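Local coordinates for protein beta-galactosidase (Bacillus circulans, PDB 4MAD) that probably hydrolyses terminal non-reducing beta-D-galactose residues of beta-D-galactosides, as a family 35 glycoside hydrolase built round a (beta/alpha)8 barrel, at residues I102-P107 with A165-N170; F284-G289 with T311-D316; H39-V44 with Y66-L71. All coordinates share one frame; numbering follows the deposited sequence.

All three contacts are buried in the catalytic (beta/alpha)8 barrel, none at its surface, and they differ in how far they reach beyond its strands. Contact 1 alone pairs two strands, the third and fourth, by backbone hydrogen bonds, and adds charged and amide groups at their C-terminal ends. Contact 2 joins two loops, 284-289 and 311-316, after the eighth strand, mainly through tyrosines and a methionine, whereas contact 3 joins the loop after the first strand to the end of the second strand and the short helix that follows, combining one hydroxyl bond with aromatic and aliphatic packing. Contact 3 touches both others, through Tyr66 OH with Asn170 OD1 and through Thr43 OG1 with His288 NE2.

Contact 1 (I102-P107 with A165-N170); sequences IVRPGP and ALQIEN
Ala165 O receives the N-H of Val103 in a nearly straight hydrogen bond (N to O 3.2 Å), which ties together the third and fourth strands of the (beta/alpha)8 barrel. Strands 102-104 and 165-167 run parallel, their axes 4.8 Å apart at closest approach and 19° from alignment. The methyl of Ala165 lies on the same face as Ile102, 4.3 Å from its CG1. Leu166 turns to the other face, where its CD2 packs 4.2 Å from Val103 CB, and its CA-H points at Val103 O. That same oxygen accepts the N-H of Gln167 (N to O 3.2 Å), completing the parallel pairing. The Gln167 side chain runs alongside Arg104, with its CB 3.9 Å from Arg104 CG. The backbone O atoms of Gln167 and Glu169 both take a proton from one water, which in turn accepts from Gly106 N at 2.7 Å, so a single solvent molecule bridges the chains where the strands have ended. Glu169 is held by Arg131 and Tyr181, and its OE1 also accepts the N-H of Asn170. Asn170 immediately precedes Glu171, the predicted proton donor, as in clan GH-A enzymes generally. Arg104 bends at its third torsion (chi3 64°), and its guanidinium forms a salt bridge with Glu247, the predicted nucleophile. Asn170 OD1 is also hydrogen-bonded to Tyr66 OH, while Arg104 NH2 approaches this oxygen to 2.7 Å in a weak hydrogen bond bent to 121°.

Contact 2 (F284-G289 with T311-D316); sequences FYMAHG and TSYDYD
Gly289 passes so close to the backbone of 311-316 that its CA-H points at Tyr313 O (CA to O 3.2 Å), in a loop-to-loop contact just beyond the eighth barrel strand. Any CB on Gly289 would collide with that oxygen, so the close approach depends on the missing side chain. A water accepts from Gly289 N and donates to Asp314 O at 2.7 Å. An ST turn at Ser312 and an Asx turn at Asp314 shape the other loop. The side chains meet as three tyrosines round a methionine. Tyr285 OH donates to Tyr313 OH (O to O 2.9 Å), which is also hydrogen-bonded to Glu112. The edge of the Tyr285 ring faces Tyr315 in an offset edge-to-face pair, with centroids 5.4 Å apart and planes at 71°. Met286, which follows Tyr285 through a cis peptide, sets its CG over the face of Tyr315, 4.0 Å from the ring centroid and 17° off the normal, a CH-pi contact. Its chain bends at chi2 and chi3, and SD comes to lie over the centre of the Tyr285 ring. The same sulfur is 4.1 Å from Tyr313 CE2, a Met-aromatic contact. An alanine at Tyr315 would probably leave the Tyr285 edge and Met286 CG without the ring face they pack on and open a gap between the loops. The side chain of Tyr285 is about 4 Å from that of Glu247, the predicted nucleophile, and that of Tyr315 is about 5 Å from a bound 2-(2-methoxyethoxy)ethanol. The chemistry is consistent with a largely aromatic wall beside the predicted active site, in which the hydroxyls of Tyr285 and Tyr313 are linked, the latter also to Glu112, while Tyr315 contributes its ring.

Contact 3 (H39-V44 with Y66-L71); sequences HYFRTV and YVAWNL
Tyr40 OH has two polar partners: it accepts the N-H of Ala68 (N to O 3.2 Å, 160° at the hydrogen) and is also hydrogen-bonded to His72 NE2, four residues further on. Ala68 is the N-cap residue of the short helix 69-72, so the phenol fixes the backbone just where that helix starts. Tyr66 O lies at the ring edge of Tyr40, 3.2 Å from CE2. Phe41 has its CG between the backbone N and the carbonyl carbon (chi1 45°), which places its ring against Ala68. The Ala68 methyl stands over one face, with CB 4.0 Å from the centroid in a CH-pi contact, while His39 CB covers the opposite face. Further along, Leu71 CD2 touches Phe41 CB at 3.5 Å. His39 and Tyr66 run side by side, with CE1 of the histidine 3.6 Å from CD2 of the tyrosine and their planes oblique at 49°. The contact thus joins the loop between the first barrel strand, 34-38, and helix 48-58 to the chain leaving the second, 62-66. Val67 rests on helices 87-97 and 135-152, and Tyr40 touches helix 87-97 at Ile87.

Contact 1 (I102-P107 with A165-N170)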
loop_
_atom_site.group_PDB
_atom_site.type_symbol
_atom_site.label_atom_id
_atom_site.label_comp_id
_atom_site.label_asym_id
_atom_site.label_seq_id
_atom_site.Cartn_x
_atom_site.Cartn_y
_atom_site.Cartn_z
ATOM N N ILE A 102 7.510 -0.140 -18.198
ATOM C CA ILE A 102 8.264 -1.139 -17.480
ATOM C C ILE A 102 7.302 -1.707 -16.446
ATOM O O ILE A 102 6.629 -0.977 -15.822
ATOM C CB ILE A 102 9.460 -0.542 -16.773
ATOM C CG1 ILE A 102 10.502 -0.059 -17.782
ATOM C CG2 ILE A 102 10.103 -1.533 -15.888
ATOM C CD1 ILE A 102 11.629 0.678 -17.204
ATOM N N VAL A 103 7.237 -3.018 -16.350
ATOM C CA VAL A 103 6.361 -3.691 -15.416
ATOM C C VAL A 103 7.251 -4.428 -14.422
ATOM O O VAL A 103 8.171 -5.054 -14.807
ATOM C CB VAL A 103 5.482 -4.685 -16.101
ATOM C CG1 VAL A 103 4.627 -5.374 -15.135
ATOM C CG2 VAL A 103 4.645 -4.037 -17.052
ATOM N N ARG A 104 6.879 -4.390 -13.219
ATOM C CA ARG A 104 7.683 -4.930 -12.181
ATOM C C ARG A 104 6.808 -5.941 -11.407
ATOM O O ARG A 104 6.098 -5.582 -10.545
ATOM C CB ARG A 104 8.215 -3.835 -11.253
ATOM C CG ARG A 104 9.173 -2.865 -11.923
ATOM C CD ARG A 104 9.626 -1.721 -11.029
ATOM N NE ARG A 104 10.402 -2.195 -9.887
ATOM C CZ ARG A 104 10.818 -1.419 -8.896
ATOM N NH1 ARG A 104 10.531 -0.123 -8.900
ATOM N NH2 ARG A 104 11.521 -1.935 -7.895
ATOM N N PRO A 105 6.622 -7.171 -11.866
ATOM C CA PRO A 105 5.590 -8.101 -11.423
ATOM C C PRO A 105 5.855 -8.829 -10.090
ATOM O O PRO A 105 5.029 -9.576 -9.664
ATOM C CB PRO A 105 5.516 -9.080 -12.559
ATOM C CG PRO A 105 6.805 -9.112 -13.066
ATOM C CD PRO A 105 7.390 -7.760 -12.948
ATOM N N GLY A 106 6.948 -8.516 -9.438
ATOM C CA GLY A 106 7.244 -9.109 -8.167
ATOM C C GLY A 106 7.640 -10.570 -8.283
ATOM O O GLY A 106 8.588 -10.842 -8.928
ATOM N N PRO A 107 6.984 -11.490 -7.596
ATOM C CA PRO A 107 5.683 -11.355 -6.978
ATOM C C PRO A 107 5.545 -10.587 -5.680
ATOM O O PRO A 107 4.459 -10.271 -5.309
ATOM C CB PRO A 107 5.240 -12.786 -6.788
ATOM C CG PRO A 107 6.405 -13.546 -6.738
ATOM C CD PRO A 107 7.532 -12.825 -7.382
ATOM N N ALA A 165 10.342 -3.824 -20.753
ATOM C CA ALA A 165 11.131 -4.506 -19.764
ATOM C C ALA A 165 10.348 -4.950 -18.540
ATOM O O ALA A 165 9.375 -4.417 -18.198
ATOM C CB ALA A 165 12.255 -3.706 -19.369
ATOM N N LEU A 166 10.860 -5.962 -17.913
ATOM C CA LEU A 166 10.276 -6.425 -16.695
ATOM C C LEU A 166 11.299 -6.779 -15.618
ATOM O O LEU A 166 12.331 -7.290 -15.922
ATOM C CB LEU A 166 9.431 -7.629 -16.995
ATOM C CG LEU A 166 8.305 -7.486 -17.984
ATOM C CD1 LEU A 166 8.750 -8.012 -19.293
ATOM C CD2 LEU A 166 7.115 -8.231 -17.525
ATOM N N GLN A 167 10.950 -6.511 -14.370
ATOM C CA GLN A 167 11.823 -6.827 -13.254
ATOM C C GLN A 167 11.523 -8.198 -12.697
ATOM O O GLN A 167 10.417 -8.544 -12.614
ATOM C CB GLN A 167 11.662 -5.834 -12.131
ATOM C CG GLN A 167 12.759 -5.881 -11.128
ATOM C CD GLN A 167 12.591 -4.913 -10.008
ATOM O OE1 GLN A 167 11.881 -5.187 -9.060
ATOM N NE2 GLN A 167 13.222 -3.786 -10.104
ATOM N N ILE A 168 12.550 -8.919 -12.307
ATOM C CA ILE A 168 12.385 -10.226 -11.781
ATOM C C ILE A 168 12.093 -10.241 -10.321
ATOM O O ILE A 168 11.043 -10.597 -9.979
ATOM C CB ILE A 168 13.482 -11.190 -12.197
ATOM C CG1 ILE A 168 13.353 -11.448 -13.699
ATOM C CG2 ILE A 168 13.343 -12.450 -11.426
ATOM C CD1 ILE A 168 14.500 -11.971 -14.316
ATOM N N GLU A 169 12.918 -9.848 -9.417
ATOM C CA GLU A 169 12.172 -9.960 -8.124
ATOM C C GLU A 169 12.097 -8.479 -7.789
ATOM O O GLU A 169 12.058 -7.654 -8.595
ATOM C CB GLU A 169 12.928 -10.814 -7.120
ATOM C CG GLU A 169 12.159 -11.863 -6.388
ATOM C CD GLU A 169 11.896 -11.466 -4.966
ATOM O OE1 GLU A 169 12.308 -10.409 -4.537
ATOM O OE2 GLU A 169 11.243 -12.222 -4.290
ATOM N N ASN A 170 12.012 -8.226 -6.528
ATOM C CA ASN A 170 12.449 -6.948 -6.023
ATOM C C ASN A 170 13.409 -6.771 -4.889
ATOM O O ASN A 170 13.169 -7.228 -3.824
ATOM C CB ASN A 170 11.104 -6.346 -5.681
ATOM C CG ASN A 170 11.189 -4.871 -5.382
ATOM O OD1 ASN A 170 11.240 -4.095 -6.262
ATOM N ND2 ASN A 170 11.241 -4.512 -4.136
HETATM O O HOH W 1 9.253 -7.382 -10.232
#

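Contact 2 (F284-G289 with T311-D316)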
loop_
_atom_site.group_PDB
_atom_site.type_symbol
_atom_site.label_atom_id
_atom_site.label_comp_id
_atom_site.label_asym_id
_atom_site.label_seq_id
_atom_site.Cartn_x
_atom_site.Cartn_y
_atom_site.Cartn_z
ATOM N N PHE A 284 12.118 7.569 -11.512
ATOM C CA PHE A 284 11.786 8.356 -10.372
ATOM C C PHE A 284 10.778 7.565 -9.487
ATOM O O PHE A 284 9.761 7.177 -9.963
ATOM C CB PHE A 284 11.187 9.693 -10.802
ATOM C CG PHE A 284 12.176 10.778 -10.979
ATOM C CD1 PHE A 284 12.197 11.811 -10.139
ATOM C CD2 PHE A 284 13.064 10.758 -11.996
ATOM C CE1 PHE A 284 13.121 12.786 -10.289
ATOM C CE2 PHE A 284 13.955 11.747 -12.145
ATOM C CZ PHE A 284 13.980 12.751 -11.296
ATOM N N TYR A 285 11.107 7.387 -8.213
ATOM C CA TYR A 285 10.221 6.793 -7.257
ATOM C C TYR A 285 9.876 7.780 -6.127
ATOM O O TYR A 285 10.713 8.076 -5.344
ATOM C CB TYR A 285 10.883 5.566 -6.681
ATOM C CG TYR A 285 9.905 4.652 -5.996
ATOM C CD1 TYR A 285 9.451 3.504 -6.594
ATOM C CD2 TYR A 285 9.375 4.988 -4.780
ATOM C CE1 TYR A 285 8.539 2.698 -5.967
ATOM C CE2 TYR A 285 8.450 4.208 -4.178
ATOM C CZ TYR A 285 8.045 3.056 -4.755
ATOM O OH TYR A 285 7.129 2.301 -4.119
ATOM N N MET A 286 8.640 8.271 -6.045
ATOM C CA MET A 286 7.556 8.049 -6.988
ATOM C C MET A 286 7.358 9.296 -7.861
ATOM O O MET A 286 7.528 10.374 -7.400
ATOM C CB MET A 286 6.265 7.829 -6.245
ATOM C CG MET A 286 6.174 6.616 -5.449
ATOM S SD MET A 286 6.092 5.141 -6.322
ATOM C CE MET A 286 4.575 5.355 -7.143
ATOM N N ALA A 287 7.058 9.126 -9.129
ATOM C CA ALA A 287 6.720 10.278 -9.923
ATOM C C ALA A 287 5.366 10.831 -9.581
ATOM O O ALA A 287 5.216 11.949 -9.356
ATOM C CB ALA A 287 6.767 9.979 -11.387
ATOM N N HIS A 288 4.388 9.956 -9.610
ATOM C CA HIS A 288 3.117 10.136 -8.977
ATOM C C HIS A 288 2.847 9.005 -7.963
ATOM O O HIS A 288 2.848 7.891 -8.302
ATOM C CB HIS A 288 2.020 10.152 -10.020
ATOM C CG HIS A 288 0.657 10.294 -9.436
ATOM N ND1 HIS A 288 0.271 11.414 -8.752
ATOM C CD2 HIS A 288 -0.374 9.427 -9.354
ATOM C CE1 HIS A 288 -0.951 11.239 -8.308
ATOM N NE2 HIS A 288 -1.378 10.063 -8.700
ATOM N N GLY A 289 2.660 9.380 -6.709
ATOM C CA GLY A 289 2.398 8.450 -5.648
ATOM C C GLY A 289 0.979 8.052 -5.304
ATOM O O GLY A 289 0.645 6.938 -5.166
ATOM N N THR A 311 -2.087 6.660 5.131
ATOM C CA THR A 311 -2.953 6.565 3.978
ATOM C C THR A 311 -2.434 7.261 2.696
ATOM O O THR A 311 -2.402 6.679 1.672
ATOM C CB THR A 311 -4.339 7.163 4.293
ATOM O OG1 THR A 311 -4.886 6.479 5.371
ATOM C CG2 THR A 311 -5.237 7.049 3.061
ATOM N N SER A 312 -2.051 8.512 2.812
ATOM C CA SER A 312 -1.508 9.245 1.714
ATOM C C SER A 312 -0.212 8.617 1.248
ATOM O O SER A 312 0.604 8.281 2.027
ATOM C CB SER A 312 -1.172 10.697 2.092
ATOM O OG SER A 312 -0.465 11.381 1.096
ATOM N N TYR A 313 -0.051 8.515 -0.053
ATOM C CA TYR A 313 1.211 8.163 -0.686
ATOM C C TYR A 313 1.745 9.279 -1.565
ATOM O O TYR A 313 2.329 9.020 -2.539
ATOM C CB TYR A 313 1.132 6.865 -1.430
ATOM C CG TYR A 313 2.401 6.069 -1.545
ATOM C CD1 TYR A 313 3.133 5.677 -0.444
ATOM C CD2 TYR A 313 2.835 5.651 -2.758
ATOM C CE1 TYR A 313 4.266 4.947 -0.583
ATOM C CE2 TYR A 313 3.952 4.919 -2.882
ATOM C CZ TYR A 313 4.680 4.552 -1.803
ATOM O OH TYR A 313 5.767 3.765 -2.000
ATOM N N ASP A 314 1.562 10.504 -1.127
ATOM C CA ASP A 314 1.921 11.666 -1.890
ATOM C C ASP A 314 3.382 11.550 -2.191
ATOM O O ASP A 314 3.728 11.703 -3.268
ATOM C CB ASP A 314 1.671 12.905 -1.030
ATOM C CG ASP A 314 2.124 14.232 -1.671
ATOM O OD1 ASP A 314 1.260 14.978 -2.077
ATOM O OD2 ASP A 314 3.304 14.517 -1.655
ATOM N N TYR A 315 4.214 11.258 -1.209
ATOM C CA TYR A 315 5.623 10.864 -1.354
ATOM C C TYR A 315 6.516 12.075 -1.656
ATOM O O TYR A 315 7.621 11.933 -2.018
ATOM C CB TYR A 315 5.790 9.837 -2.484
ATOM C CG TYR A 315 6.904 8.859 -2.262
ATOM C CD1 TYR A 315 6.675 7.636 -1.721
ATOM C CD2 TYR A 315 8.177 9.168 -2.586
ATOM C CE1 TYR A 315 7.673 6.753 -1.509
ATOM C CE2 TYR A 315 9.176 8.306 -2.389
ATOM C CZ TYR A 315 8.927 7.104 -1.856
ATOM O OH TYR A 315 9.958 6.267 -1.674
ATOM N N ASP A 316 5.973 13.265 -1.548
ATOM C CA ASP A 316 6.674 14.414 -2.047
ATOM C C ASP A 316 6.992 14.173 -3.521
ATOM O O ASP A 316 8.001 14.518 -4.005
ATOM C CB ASP A 316 7.935 14.717 -1.285
ATOM C CG ASP A 316 8.368 16.147 -1.463
ATOM O OD1 ASP A 316 7.534 16.960 -1.752
ATOM O OD2 ASP A 316 9.533 16.409 -1.253
HETATM O O HOH W 2 1.956 11.808 -5.336
#

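Contact 3 (H39-V44 with Y66-L71)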
loop_
_atom_site.group_PDB
_atom_site.type_symbol
_atom_site.label_atom_id
_atom_site.label_comp_id
_atom_site.label_asym_id
_atom_site.label_seq_id
_atom_site.Cartn_x
_atom_site.Cartn_y
_atom_site.Cartn_z
ATOM N N HIS A 39 1.779 3.841 -9.819
ATOM C CA HIS A 39 1.117 2.570 -9.577
ATOM C C HIS A 39 -0.366 2.631 -9.902
ATOM O O HIS A 39 -1.066 3.422 -9.359
ATOM C CB HIS A 39 1.244 2.239 -8.115
ATOM C CG HIS A 39 2.641 2.094 -7.642
ATOM N ND1 HIS A 39 3.702 1.929 -8.491
ATOM C CD2 HIS A 39 3.161 2.134 -6.395
ATOM C CE1 HIS A 39 4.810 1.848 -7.789
ATOM N NE2 HIS A 39 4.508 1.999 -6.520
ATOM N N TYR A 40 -0.837 1.770 -10.770
ATOM C CA TYR A 40 -2.216 1.877 -11.183
ATOM C C TYR A 40 -3.130 1.801 -9.958
ATOM O O TYR A 40 -4.164 2.367 -9.942
ATOM C CB TYR A 40 -2.604 0.822 -12.230
ATOM C CG TYR A 40 -2.290 -0.561 -11.820
ATOM C CD1 TYR A 40 -3.253 -1.380 -11.330
ATOM C CD2 TYR A 40 -1.049 -1.037 -11.930
ATOM C CE1 TYR A 40 -2.953 -2.647 -10.897
ATOM C CE2 TYR A 40 -0.735 -2.319 -11.525
ATOM C CZ TYR A 40 -1.695 -3.126 -10.978
ATOM O OH TYR A 40 -1.406 -4.371 -10.566
ATOM N N PHE A 41 -2.687 1.066 -8.958
ATOM C CA PHE A 41 -3.538 0.683 -7.835
ATOM C C PHE A 41 -3.646 1.771 -6.818
ATOM O O PHE A 41 -4.321 1.628 -5.850
ATOM C CB PHE A 41 -3.120 -0.621 -7.217
ATOM C CG PHE A 41 -1.638 -0.777 -6.982
ATOM C CD1 PHE A 41 -1.085 -0.399 -5.793
ATOM C CD2 PHE A 41 -0.809 -1.311 -7.938
ATOM C CE1 PHE A 41 0.203 -0.611 -5.564
ATOM C CE2 PHE A 41 0.483 -1.480 -7.694
ATOM C CZ PHE A 41 0.985 -1.122 -6.512
ATOM N N ARG A 42 -2.968 2.858 -7.097
ATOM C CA ARG A 42 -2.931 3.983 -6.194
ATOM C C ARG A 42 -3.645 5.270 -6.676
ATOM O O ARG A 42 -3.628 6.225 -6.007
ATOM C CB ARG A 42 -1.510 4.252 -5.772
ATOM C CG ARG A 42 -1.040 3.293 -4.721
ATOM C CD ARG A 42 0.420 3.420 -4.373
ATOM N NE ARG A 42 0.730 2.984 -3.034
ATOM C CZ ARG A 42 1.769 2.242 -2.677
ATOM N NH1 ARG A 42 2.644 1.867 -3.568
ATOM N NH2 ARG A 42 1.943 1.938 -1.407
ATOM N N THR A 43 -4.260 5.231 -7.856
ATOM C CA THR A 43 -5.042 6.341 -8.363
ATOM C C THR A 43 -6.335 5.801 -8.983
ATOM O O THR A 43 -6.305 4.818 -9.581
ATOM C CB THR A 43 -4.219 7.149 -9.361
ATOM O OG1 THR A 43 -3.146 7.768 -8.669
ATOM C CG2 THR A 43 -5.074 8.157 -10.066
ATOM N N VAL A 44 -7.445 6.467 -8.806
ATOM C CA VAL A 44 -8.682 5.948 -9.401
ATOM C C VAL A 44 -8.565 5.950 -10.924
ATOM O O VAL A 44 -7.972 6.827 -11.462
ATOM C CB VAL A 44 -9.945 6.775 -9.011
ATOM C CG1 VAL A 44 -10.273 6.577 -7.563
ATOM C CG2 VAL A 44 -9.745 8.228 -9.341
ATOM N N TYR A 66 4.630 -1.375 -10.469
ATOM C CA TYR A 66 4.536 -2.676 -9.875
ATOM C C TYR A 66 3.199 -3.306 -10.230
ATOM O O TYR A 66 2.340 -2.628 -10.689
ATOM C CB TYR A 66 4.582 -2.599 -8.361
ATOM C CG TYR A 66 5.911 -2.380 -7.724
ATOM C CD1 TYR A 66 6.951 -3.240 -7.908
ATOM C CD2 TYR A 66 6.095 -1.343 -6.848
ATOM C CE1 TYR A 66 8.156 -3.032 -7.270
ATOM C CE2 TYR A 66 7.258 -1.147 -6.239
ATOM C CZ TYR A 66 8.309 -1.987 -6.433
ATOM O OH TYR A 66 9.500 -1.757 -5.808
ATOM N N VAL A 67 3.079 -4.614 -10.014
ATOM C CA VAL A 67 1.812 -5.335 -10.064
ATOM C C VAL A 67 1.485 -5.896 -8.690
ATOM O O VAL A 67 2.267 -6.575 -8.170
ATOM C CB VAL A 67 1.858 -6.555 -10.999
ATOM C CG1 VAL A 67 0.552 -7.168 -11.061
ATOM C CG2 VAL A 67 2.337 -6.176 -12.397
ATOM N N ALA A 68 0.291 -5.642 -8.173
ATOM C CA ALA A 68 -0.062 -5.984 -6.828
ATOM C C ALA A 68 -0.835 -7.312 -6.816
ATOM O O ALA A 68 -1.978 -7.344 -7.085
ATOM C CB ALA A 68 -0.894 -4.896 -6.245
ATOM N N TRP A 69 -0.171 -8.386 -6.454
ATOM C CA TRP A 69 -0.784 -9.694 -6.479
ATOM C C TRP A 69 -2.021 -9.743 -5.596
ATOM O O TRP A 69 -3.004 -10.183 -6.009
ATOM C CB TRP A 69 0.243 -10.727 -5.996
ATOM C CG TRP A 69 -0.166 -12.169 -5.995
ATOM C CD1 TRP A 69 -1.337 -12.697 -6.392
ATOM C CD2 TRP A 69 0.624 -13.270 -5.526
ATOM N NE1 TRP A 69 -1.326 -14.063 -6.235
ATOM C CE2 TRP A 69 -0.125 -14.429 -5.703
ATOM C CE3 TRP A 69 1.897 -13.384 -5.005
ATOM C CZ2 TRP A 69 0.363 -15.668 -5.363
ATOM C CZ3 TRP A 69 2.374 -14.640 -4.673
ATOM C CH2 TRP A 69 1.611 -15.744 -4.857
ATOM N N ASN A 70 -1.936 -9.193 -4.392
ATOM C CA ASN A 70 -3.066 -9.198 -3.476
ATOM C C ASN A 70 -4.300 -8.525 -4.094
ATOM O O ASN A 70 -5.395 -8.898 -3.824
ATOM C CB ASN A 70 -2.728 -8.650 -2.067
ATOM C CG ASN A 70 -2.127 -7.234 -2.078
ATOM O OD1 ASN A 70 -2.004 -6.647 -3.059
ATOM N ND2 ASN A 70 -1.769 -6.743 -0.907
ATOM N N LEU A 71 -4.093 -7.520 -4.928
ATOM C CA LEU A 71 -5.208 -6.917 -5.597
ATOM C C LEU A 71 -5.845 -7.866 -6.603
ATOM O O LEU A 71 -7.003 -7.986 -6.659
ATOM C CB LEU A 71 -4.816 -5.615 -6.234
ATOM C CG LEU A 71 -5.869 -4.534 -6.441
ATOM C CD1 LEU A 71 -6.456 -4.154 -5.149
ATOM C CD2 LEU A 71 -5.248 -3.335 -7.086
#